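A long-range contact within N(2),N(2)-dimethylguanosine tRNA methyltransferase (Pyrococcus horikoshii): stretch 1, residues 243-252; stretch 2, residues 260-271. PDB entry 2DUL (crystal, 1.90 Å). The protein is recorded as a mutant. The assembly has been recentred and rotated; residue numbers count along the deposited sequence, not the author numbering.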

ATOM      1  N   THR A 243       6.101 -14.377  11.112  1.00 18.24           N
ATOM      2  CA  THR A 243       5.430 -13.142  10.712  1.00 18.60           C
ATOM      3  C   THR A 243       4.713 -12.547  11.920  1.00 17.87           C
ATOM      4  O   THR A 243       4.836 -11.356  12.191  1.00 18.47           O
ATOM      5  CB  THR A 243       4.425 -13.414   9.573  1.00 17.64           C
ATOM      6  OG1 THR A 243       5.139 -13.913   8.432  1.00 19.69           O
ATOM      7  CG2 THR A 243       3.686 -12.131   9.171  1.00 17.51           C
ATOM      8  N   LEU A 244       3.973 -13.374  12.654  1.00 17.35           N
ATOM      9  CA  LEU A 244       3.274 -12.881  13.835  1.00 17.29           C
ATOM     10  C   LEU A 244       4.273 -12.347  14.867  1.00 18.95           C
ATOM     11  O   LEU A 244       3.943 -11.467  15.661  1.00 19.03           O
ATOM     12  CB  LEU A 244       2.401 -13.981  14.455  1.00 16.70           C
ATOM     13  CG  LEU A 244       1.202 -14.469  13.629  1.00 18.12           C
ATOM     14  CD1 LEU A 244       0.416 -15.506  14.426  1.00 20.13           C
ATOM     15  CD2 LEU A 244       0.298 -13.285  13.271  1.00 19.05           C
ATOM     16  N   GLU A 245       5.498 -12.866  14.849  1.00 19.29           N
ATOM     17  CA  GLU A 245       6.520 -12.397  15.781  1.00 19.84           C
ATOM     18  C   GLU A 245       7.012 -10.989  15.439  1.00 18.85           C
ATOM     19  O   GLU A 245       7.722 -10.371  16.227  1.00 19.87           O
ATOM     20  CB  GLU A 245       7.718 -13.354  15.802  1.00 21.98           C
ATOM     21  CG  GLU A 245       7.502 -14.596  16.648  1.00 29.09           C
ATOM     22  CD  GLU A 245       8.668 -15.569  16.575  1.00 35.82           C
ATOM     23  OE1 GLU A 245       8.632 -16.591  17.293  1.00 38.74           O
ATOM     24  OE2 GLU A 245       9.616 -15.319  15.799  1.00 37.83           O
ATOM     25  N   LYS A 246       6.645 -10.487  14.265  1.00 17.66           N
ATOM     26  CA  LYS A 246       7.069  -9.151  13.866  1.00 18.03           C
ATOM     27  C   LYS A 246       6.025  -8.099  14.230  1.00 18.25           C
ATOM     28  O   LYS A 246       6.212  -6.901  13.975  1.00 18.37           O
ATOM     29  CB  LYS A 246       7.372  -9.110  12.368  1.00 19.49           C
ATOM     30  CG  LYS A 246       8.555  -9.988  11.988  1.00 23.99           C
ATOM     31  CD  LYS A 246       8.961  -9.789  10.539  1.00 29.49           C
ATOM     32  CE  LYS A 246      10.148 -10.673  10.173  1.00 33.17           C
ATOM     33  NZ  LYS A 246      10.596 -10.448   8.764  1.00 37.03           N
ATOM     34  N   LEU A 247       4.930  -8.551  14.834  1.00 16.30           N
ATOM     35  CA  LEU A 247       3.865  -7.649  15.273  1.00 17.03           C
ATOM     36  C   LEU A 247       4.274  -7.070  16.623  1.00 17.84           C
ATOM     37  O   LEU A 247       5.089  -7.650  17.344  1.00 16.45           O
ATOM     38  CB  LEU A 247       2.539  -8.402  15.435  1.00 17.46           C
ATOM     39  CG  LEU A 247       1.820  -8.915  14.184  1.00 19.25           C
ATOM     40  CD1 LEU A 247       0.607  -9.744  14.595  1.00 17.22           C
ATOM     41  CD2 LEU A 247       1.389  -7.731  13.319  1.00 20.05           C
ATOM     42  N   GLY A 248       3.704  -5.925  16.970  1.00 15.05           N
ATOM     43  CA  GLY A 248       4.037  -5.314  18.239  1.00 15.52           C
ATOM     44  C   GLY A 248       3.127  -4.145  18.550  1.00 16.52           C
ATOM     45  O   GLY A 248       2.103  -3.961  17.891  1.00 14.56           O
ATOM     46  N   TYR A 249       3.506  -3.358  19.550  1.00 16.91           N
ATOM     47  CA  TYR A 249       2.713  -2.208  19.967  1.00 17.22           C
ATOM     48  C   TYR A 249       3.578  -0.978  20.162  1.00 20.27           C
ATOM     49  O   TYR A 249       4.794  -1.079  20.315  1.00 20.78           O
ATOM     50  CB  TYR A 249       1.969  -2.540  21.265  1.00 16.24           C
ATOM     51  CG  TYR A 249       1.009  -3.695  21.099  1.00 15.36           C
ATOM     52  CD1 TYR A 249       1.474  -5.015  21.075  1.00 16.53           C
ATOM     53  CD2 TYR A 249      -0.344  -3.467  20.859  1.00 16.81           C
ATOM     54  CE1 TYR A 249       0.616  -6.075  20.802  1.00 16.77           C
ATOM     55  CE2 TYR A 249      -1.212  -4.515  20.585  1.00 17.01           C
ATOM     56  CZ  TYR A 249      -0.724  -5.817  20.553  1.00 18.53           C
ATOM     57  OH  TYR A 249      -1.573  -6.847  20.245  1.00 17.47           O
ATOM     58  N   ILE A 250       2.934   0.184  20.164  1.00 20.14           N
ATOM     59  CA  ILE A 250       3.619   1.453  20.338  1.00 19.15           C
ATOM     60  C   ILE A 250       3.057   2.181  21.553  1.00 19.38           C
ATOM     61  O   ILE A 250       1.852   2.156  21.800  1.00 18.30           O
ATOM     62  CB  ILE A 250       3.408   2.372  19.115  1.00 20.96           C
ATOM     63  CG1 ILE A 250       3.998   1.722  17.864  1.00 20.10           C
ATOM     64  CG2 ILE A 250       4.026   3.742  19.379  1.00 21.00           C
ATOM     65  CD1 ILE A 250       3.459   2.308  16.575  1.00 19.39           C
ATOM     66  N   TYR A 251       3.946   2.816  22.306  1.00 18.82           N
ATOM     67  CA  TYR A 251       3.574   3.604  23.465  1.00 18.84           C
ATOM     68  C   TYR A 251       4.029   5.007  23.089  1.00 21.06           C
ATOM     69  O   TYR A 251       5.124   5.192  22.553  1.00 22.43           O
ATOM     70  CB  TYR A 251       4.298   3.089  24.702  1.00 19.86           C
ATOM     71  CG  TYR A 251       3.844   1.696  25.087  1.00 18.30           C
ATOM     72  CD1 TYR A 251       2.660   1.503  25.797  1.00 18.85           C
ATOM     73  CD2 TYR A 251       4.584   0.573  24.716  1.00 20.27           C
ATOM     74  CE1 TYR A 251       2.219   0.229  26.133  1.00 18.16           C
ATOM     75  CE2 TYR A 251       4.155  -0.713  25.041  1.00 19.43           C
ATOM     76  CZ  TYR A 251       2.969  -0.876  25.752  1.00 20.39           C
ATOM     77  OH  TYR A 251       2.525  -2.133  26.076  1.00 19.73           O
ATOM     78  N   PHE A 252       3.185   5.992  23.361  1.00 19.54           N
ATOM     79  CA  PHE A 252       3.487   7.365  22.981  1.00 21.11           C
ATOM     80  C   PHE A 252       3.230   8.334  24.129  1.00 23.04           C
ATOM     81  O   PHE A 252       2.160   8.316  24.734  1.00 23.15           O
ATOM     82  CB  PHE A 252       2.615   7.734  21.778  1.00 22.64           C
ATOM     83  CG  PHE A 252       2.912   9.085  21.185  1.00 22.54           C
ATOM     84  CD1 PHE A 252       4.019   9.273  20.361  1.00 23.41           C
ATOM     85  CD2 PHE A 252       2.062  10.161  21.427  1.00 23.81           C
ATOM     86  CE1 PHE A 252       4.273  10.518  19.781  1.00 23.94           C
ATOM     87  CE2 PHE A 252       2.307  11.409  20.853  1.00 22.90           C
ATOM     88  CZ  PHE A 252       3.413  11.587  20.028  1.00 22.39           C
ATOM     89  N   GLU A 260       7.863   4.385  22.409  1.00 21.71           N
ATOM     90  CA  GLU A 260       8.505   3.164  22.888  1.00 22.89           C
ATOM     91  C   GLU A 260       7.921   2.040  22.048  1.00 22.17           C
ATOM     92  O   GLU A 260       6.762   2.110  21.634  1.00 20.38           O
ATOM     93  CB  GLU A 260       8.172   2.903  24.360  1.00 24.00           C
ATOM     94  CG  GLU A 260       8.328   4.105  25.276  1.00 29.16           C
ATOM     95  CD  GLU A 260       7.922   3.800  26.709  1.00 31.99           C
ATOM     96  OE1 GLU A 260       7.102   2.877  26.914  1.00 29.37           O
ATOM     97  OE2 GLU A 260       8.417   4.491  27.624  1.00 34.85           O
ATOM     98  N   LEU A 261       8.711   1.003  21.799  1.00 19.38           N
ATOM     99  CA  LEU A 261       8.232  -0.116  21.007  1.00 20.77           C
ATOM    100  C   LEU A 261       8.206  -1.389  21.840  1.00 20.83           C
ATOM    101  O   LEU A 261       9.081  -1.611  22.672  1.00 19.20           O
ATOM    102  CB  LEU A 261       9.146  -0.346  19.799  1.00 20.55           C
ATOM    103  CG  LEU A 261       9.467   0.855  18.906  1.00 23.30           C
ATOM    104  CD1 LEU A 261      10.490   0.434  17.857  1.00 21.78           C
ATOM    105  CD2 LEU A 261       8.192   1.375  18.251  1.00 20.04           C
ATOM    106  N   GLU A 262       7.191  -2.216  21.627  1.00 19.60           N
ATOM    107  CA  GLU A 262       7.117  -3.481  22.336  1.00 21.47           C
ATOM    108  C   GLU A 262       6.748  -4.572  21.351  1.00 22.02           C
ATOM    109  O   GLU A 262       5.641  -4.595  20.816  1.00 19.93           O
ATOM    110  CB  GLU A 262       6.093  -3.446  23.472  1.00 21.13           C
ATOM    111  CG  GLU A 262       5.925  -4.813  24.130  1.00 23.54           C
ATOM    112  CD  GLU A 262       5.090  -4.778  25.390  1.00 24.53           C
ATOM    113  OE1 GLU A 262       4.066  -4.062  25.421  1.00 24.23           O
ATOM    114  OE2 GLU A 262       5.454  -5.483  26.351  1.00 25.99           O
ATOM    115  N   GLN A 263       7.688  -5.476  21.104  1.00 22.81           N
ATOM    116  CA  GLN A 263       7.438  -6.560  20.175  1.00 25.85           C
ATOM    117  C   GLN A 263       6.758  -7.680  20.946  1.00 25.96           C
ATOM    118  O   GLN A 263       7.204  -8.065  22.023  1.00 29.99           O
ATOM    119  CB  GLN A 263       8.754  -7.045  19.559  1.00 29.69           C
ATOM    120  CG  GLN A 263       8.592  -7.638  18.167  1.00 34.94           C
ATOM    121  CD  GLN A 263       9.916  -7.763  17.428  1.00 39.20           C
ATOM    122  OE1 GLN A 263      10.706  -6.817  17.384  1.00 40.22           O
ATOM    123  NE2 GLN A 263      10.155  -8.928  16.832  1.00 41.35           N
ATOM    124  N   GLY A 264       5.667  -8.190  20.395  1.00 23.48           N
ATOM    125  CA  GLY A 264       4.937  -9.250  21.065  1.00 22.87           C
ATOM    126  C   GLY A 264       3.517  -9.278  20.541  1.00 21.27           C
ATOM    127  O   GLY A 264       3.019  -8.266  20.046  1.00 19.46           O
ATOM    128  N   PHE A 265       2.859 -10.426  20.643  1.00 20.04           N
ATOM    129  CA  PHE A 265       1.498 -10.537  20.146  1.00 20.15           C
ATOM    130  C   PHE A 265       0.541  -9.676  20.957  1.00 20.08           C
ATOM    131  O   PHE A 265      -0.445  -9.168  20.425  1.00 17.99           O
ATOM    132  CB  PHE A 265       1.041 -11.997  20.156  1.00 21.08           C
ATOM    133  CG  PHE A 265      -0.240 -12.231  19.404  1.00 21.57           C
ATOM    134  CD1 PHE A 265      -1.461 -12.276  20.072  1.00 21.15           C
ATOM    135  CD2 PHE A 265      -0.229 -12.370  18.017  1.00 20.75           C
ATOM    136  CE1 PHE A 265      -2.659 -12.456  19.369  1.00 22.01           C
ATOM    137  CE2 PHE A 265      -1.418 -12.549  17.303  1.00 23.49           C
ATOM    138  CZ  PHE A 265      -2.639 -12.592  17.987  1.00 22.03           C
ATOM    139  N   LEU A 266       0.848  -9.510  22.243  1.00 19.96           N
ATOM    140  CA  LEU A 266       0.036  -8.698  23.145  1.00 19.85           C
ATOM    141  C   LEU A 266       0.929  -7.720  23.910  1.00 20.58           C
ATOM    142  O   LEU A 266       2.089  -8.017  24.195  1.00 19.96           O
ATOM    143  CB  LEU A 266      -0.702  -9.586  24.153  1.00 21.06           C
ATOM    144  CG  LEU A 266      -1.763 -10.557  23.624  1.00 21.07           C
ATOM    145  CD1 LEU A 266      -2.280 -11.428  24.766  1.00 19.69           C
ATOM    146  CD2 LEU A 266      -2.904  -9.769  22.992  1.00 19.89           C
ATOM    147  N   PRO A 267       0.401  -6.530  24.242  1.00 18.69           N
ATOM    148  CA  PRO A 267       1.176  -5.531  24.982  1.00 18.24           C
ATOM    149  C   PRO A 267       1.184  -5.926  26.463  1.00 19.76           C
ATOM    150  O   PRO A 267       0.382  -6.763  26.885  1.00 19.96           O
ATOM    151  CB  PRO A 267       0.398  -4.245  24.726  1.00 17.97           C
ATOM    152  CG  PRO A 267      -1.026  -4.735  24.723  1.00 17.93           C
ATOM    153  CD  PRO A 267      -0.953  -6.031  23.924  1.00 16.91           C
ATOM    154  N   THR A 268       2.073  -5.336  27.254  1.00 20.68           N
ATOM    155  CA  THR A 268       2.135  -5.682  28.674  1.00 21.93           C
ATOM    156  C   THR A 268       2.064  -4.463  29.592  1.00 22.89           C
ATOM    157  O   THR A 268       2.275  -4.573  30.803  1.00 22.71           O
ATOM    158  CB  THR A 268       3.422  -6.455  28.988  1.00 22.22           C
ATOM    159  OG1 THR A 268       4.553  -5.606  28.770  1.00 24.21           O
ATOM    160  CG2 THR A 268       3.533  -7.679  28.087  1.00 23.04           C
ATOM    161  N   ARG A 269       1.760  -3.309  29.007  1.00 23.61           N
ATOM    162  CA  ARG A 269       1.660  -2.060  29.751  1.00 24.26           C
ATOM    163  C   ARG A 269       0.440  -1.284  29.261  1.00 23.84           C
ATOM    164  O   ARG A 269      -0.043  -1.502  28.150  1.00 24.33           O
ATOM    165  CB  ARG A 269       2.929  -1.219  29.552  1.00 27.38           C
ATOM    166  CG  ARG A 269       4.216  -1.936  29.935  1.00 30.21           C
ATOM    167  CD  ARG A 269       5.387  -0.965  30.085  1.00 34.09           C
ATOM    168  NE  ARG A 269       5.795  -0.331  28.829  1.00 33.90           N
ATOM    169  CZ  ARG A 269       6.442  -0.947  27.843  1.00 36.40           C
ATOM    170  NH1 ARG A 269       6.765  -2.231  27.948  1.00 35.04           N
ATOM    171  NH2 ARG A 269       6.782  -0.270  26.753  1.00 36.22           N
ATOM    172  N   PRO A 270      -0.075  -0.359  30.084  1.00 23.76           N
ATOM    173  CA  PRO A 270      -1.249   0.416  29.675  1.00 23.27           C
ATOM    174  C   PRO A 270      -1.015   1.425  28.556  1.00 22.13           C
ATOM    175  O   PRO A 270       0.124   1.806  28.259  1.00 20.24           O
ATOM    176  CB  PRO A 270      -1.701   1.075  30.984  1.00 24.50           C
ATOM    177  CG  PRO A 270      -0.424   1.246  31.739  1.00 25.01           C
ATOM    178  CD  PRO A 270       0.320  -0.040  31.471  1.00 24.51           C
ATOM    179  N   ASN A 271      -2.113   1.832  27.925  1.00 21.90           N
ATOM    180  CA  ASN A 271      -2.082   2.815  26.850  1.00 22.54           C
ATOM    181  C   ASN A 271      -1.309   2.396  25.601  1.00 20.51           C
ATOM    182  O   ASN A 271      -0.698   3.235  24.941  1.00 20.37           O
ATOM    183  CB  ASN A 271      -1.520   4.136  27.387  1.00 25.85           C
ATOM    184  CG  ASN A 271      -2.329   4.678  28.555  1.00 31.67           C
ATOM    185  OD1 ASN A 271      -3.558   4.757  28.485  1.00 34.48           O
ATOM    186  ND2 ASN A 271      -1.647   5.058  29.630  1.00 31.36           N
TER
HETATM  187  O   HOH W   1       1.012   5.282  25.234  1.00 20.26           O

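Strands 247-252 and 260-263 run antiparallel, their N-to-C directions 156° apart, and pair Y249 with E262 and Y251 with E260 through two hydrogen bonds each: Y249 N to E262 O (2.8 Å), E262 N to Y249 O (3.0 Å), Y251 N to E260 O (3.0 Å) and E260 N to Y251 O (2.9 Å). These four residues send their side chains to the same face of the sheet, and there the chain beyond the second strand folds back over the two tyrosines.

Y251 is the most heavily covered, losing 183 Å² to the other stretch. Y251 OH donates to E262 OE1 at 2.6 Å and accepts from R269 N at 3.2 Å, so one hydroxyl ties strand to loop. The R269 guanidinium lies over one ring face, with CZ 4.1 Å from the centroid of the Y251 ring and 30° off the normal, an off-centre cation-pi contact. Acidic groups hold the arginine there: R269 NH2 forms a salt bridge with E260 OE1 at 3.2 Å. The longer approach of R269 NH1 to E262 OE2, 3.9 Å, is a matter of charge alone, since the oxygen lies well out of the guanidinium plane. E262 OE1 also accepts from T268 N at 3.0 Å, fixing the loop beside the tyrosine.

Y249, covered over 121 Å², meets the earlier part of the loop, G264 to P267. Y249 OH donates to F265 O at 2.6 Å, while P267 CD sits 3.5 Å from the centroid of the Y249 ring, 18° off the normal, a CH-pi contact.

F265 contributes 73 Å². Its CB points away, but its ring turns back to meet L244 and L247: L244 CD2 lies 4.4 Å from F265 CE2, near the ring plane, and L247 CD1 is 4.4 Å from F265 CD2. Nearby, G264 N donates to L247 O at 3.2 Å, continuing the backbone pairing beyond Q263.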